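Local structure of CaaX farnesyltransferase alpha subunit Ram2 (Aspergillus fumigatus, 4L9P) at the interface of chains A and B. The protein forms, with the beta subunit Ram1, the heterodimeric protein farnesyltransferase that transfers an isoprenoid to the cysteine of CAAX proteins. Coordinates in Å, arbitrary orientation; residue numbers count along the deposited sequence, not the author numbering. Chains: chain A, CaaX farnesyltransferase alpha subunit Ram2; chain B, CaaX farnesyltransferase beta subunit Ram1.

The interface of chains A and B. Residues chain A 45, 47, 49, 53, 84, 87; chain B 144-145, 147-148, 151.
B:Asp148 pushes its carboxylate between two tyrosines of the alpha subunit, A:Tyr49 and A:Tyr53, and takes a phenol hydrogen bond on each oxygen. With CG anti to its backbone N (chi1 -161°), the acid is directed away from the 3-10 helix 142-150 toward chain A. The A:Tyr49 hydroxyl OH gives a short bond of 2.5 Å to OD1 of B:Asp148, coming from above the carboxylate plane; the two side chains cross at about a right angle, ring and carboxylate planes 61° apart. A:Tyr53, on helix 51-65, donates from OH to B:Asp148 OD2 at 2.7 Å, on the anti side and only modestly out of the carboxylate plane. A:Tyr53 OH in turn accepts an N-H from ND2 of the A:Asn84 amide at 3.1 Å, a nearly straight bond lying in the amide plane, which helps fix where the phenol points and may strengthen it as a donor. The imidazole of A:His87 turns an edge to the same OH.

B:Val145 comes tip to tip with A:Tyr53: methyl CG2 sits over the centre of the ring, 3.4 Å from its centroid, in a CH-pi contact. On the other flank, A:Ile47 lays CD1 on the backbone of the 3-10 helix, 3.6 Å from B:Phe144 O. Next to it B:Arg151, its chain bent at chi3 (57°), passes CD beside that methyl and donates from NE to A:Ala45 O at 2.8 Å; the oxygen lies close to the guanidinium plane, whereas NE stands above the carbonyl plane. Together these contacts hold the loop before helix 51-65 and the first turn of that helix against the junction of 3-10 helix 142-150 and helix 151-164, with A:Asn84 bracing A:Tyr53, helping hold the farnesyltransferase heterodimer together.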
# COMPACT_ATOMS: atom_id res chain seq x y z
N ALA A 45 3.40 11.72 21.77
CA ALA A 45 2.11 11.40 21.18
C ALA A 45 1.23 10.63 22.14
O ALA A 45 0.63 9.61 21.80
CB ALA A 45 2.28 10.67 19.86
N ILE A 47 -2.04 9.97 24.70
CA ILE A 47 -3.48 10.18 24.62
C ILE A 47 -4.01 10.23 26.04
O ILE A 47 -3.73 9.35 26.86
CB ILE A 47 -4.19 9.05 23.83
CG1 ILE A 47 -3.65 9.02 22.39
CG2 ILE A 47 -5.71 9.28 23.80
CD1 ILE A 47 -3.94 7.67 21.68
N TYR A 49 -6.52 9.25 27.88
CA TYR A 49 -7.60 8.28 27.84
C TYR A 49 -8.70 8.59 28.83
O TYR A 49 -8.47 9.15 29.89
CB TYR A 49 -7.08 6.85 28.14
CG TYR A 49 -5.89 6.42 27.29
CD1 TYR A 49 -6.05 6.07 25.96
CD2 TYR A 49 -4.63 6.36 27.84
CE1 TYR A 49 -5.00 5.68 25.19
CE2 TYR A 49 -3.56 5.99 27.10
CZ TYR A 49 -3.75 5.62 25.77
OH TYR A 49 -2.66 5.22 25.03
N TYR A 53 -11.81 3.86 29.78
CA TYR A 53 -10.89 3.11 28.94
C TYR A 53 -9.63 2.75 29.73
O TYR A 53 -9.10 1.64 29.59
CB TYR A 53 -10.57 3.94 27.69
CG TYR A 53 -9.70 3.23 26.65
CD1 TYR A 53 -10.28 2.30 25.77
CD2 TYR A 53 -8.33 3.46 26.56
CE1 TYR A 53 -9.55 1.65 24.81
CE2 TYR A 53 -7.56 2.84 25.55
CZ TYR A 53 -8.18 1.94 24.71
OH TYR A 53 -7.43 1.37 23.72
N ASN A 84 -12.97 1.16 21.44
CA ASN A 84 -11.87 1.26 20.46
C ASN A 84 -11.80 -0.01 19.63
O ASN A 84 -11.11 -0.97 19.99
CB ASN A 84 -10.55 1.49 21.17
CG ASN A 84 -9.39 1.57 20.21
OD1 ASN A 84 -9.58 1.63 18.97
ND2 ASN A 84 -8.17 1.55 20.75
N HIS A 87 -8.34 -1.72 18.44
CA HIS A 87 -7.36 -2.28 19.39
C HIS A 87 -7.08 -3.70 18.93
O HIS A 87 -7.84 -4.62 19.24
CB HIS A 87 -8.03 -2.23 20.76
CG HIS A 87 -7.12 -2.53 21.92
ND1 HIS A 87 -6.50 -3.75 22.10
CD2 HIS A 87 -6.83 -1.78 23.02
CE1 HIS A 87 -5.81 -3.71 23.23
NE2 HIS A 87 -5.97 -2.51 23.80
N PHE B 144 -9.34 10.82 20.88
CA PHE B 144 -8.36 10.20 19.97
C PHE B 144 -7.99 8.76 20.35
O PHE B 144 -7.02 8.21 19.85
CB PHE B 144 -7.09 11.06 19.91
CG PHE B 144 -7.25 12.29 19.05
CD1 PHE B 144 -7.84 13.41 19.54
CD2 PHE B 144 -6.84 12.27 17.71
CE1 PHE B 144 -8.00 14.53 18.71
CE2 PHE B 144 -6.98 13.34 16.90
CZ PHE B 144 -7.57 14.48 17.37
N VAL B 145 -8.79 8.15 21.22
CA VAL B 145 -8.49 6.80 21.71
C VAL B 145 -8.28 5.78 20.58
O VAL B 145 -7.50 4.85 20.76
CB VAL B 145 -9.64 6.27 22.66
CG1 VAL B 145 -10.98 6.29 21.90
CG2 VAL B 145 -9.31 4.89 23.24
N LEU B 147 -6.53 5.98 18.13
CA LEU B 147 -5.11 5.98 17.73
C LEU B 147 -4.21 5.24 18.72
O LEU B 147 -3.01 5.17 18.53
CB LEU B 147 -4.55 7.40 17.57
CG LEU B 147 -5.18 8.22 16.44
CD1 LEU B 147 -4.70 9.68 16.39
CD2 LEU B 147 -4.86 7.57 15.12
N ASP B 148 -4.78 4.62 19.76
CA ASP B 148 -3.96 3.94 20.76
C ASP B 148 -3.00 2.94 20.14
O ASP B 148 -1.83 2.88 20.50
CB ASP B 148 -4.90 3.21 21.73
CG ASP B 148 -4.24 2.85 23.04
OD1 ASP B 148 -3.19 3.44 23.36
OD2 ASP B 148 -4.83 2.01 23.76
N ARG B 151 0.18 4.68 18.16
CA ARG B 151 1.07 5.67 18.77
C ARG B 151 2.49 5.60 18.18
O ARG B 151 3.08 6.63 17.89
CB ARG B 151 1.04 5.61 20.28
CG ARG B 151 -0.24 6.29 20.80
CD ARG B 151 -0.28 6.36 22.33
NE ARG B 151 0.93 7.06 22.81
CZ ARG B 151 1.81 6.58 23.67
NH1 ARG B 151 1.62 5.39 24.25
NH2 ARG B 151 2.85 7.35 23.99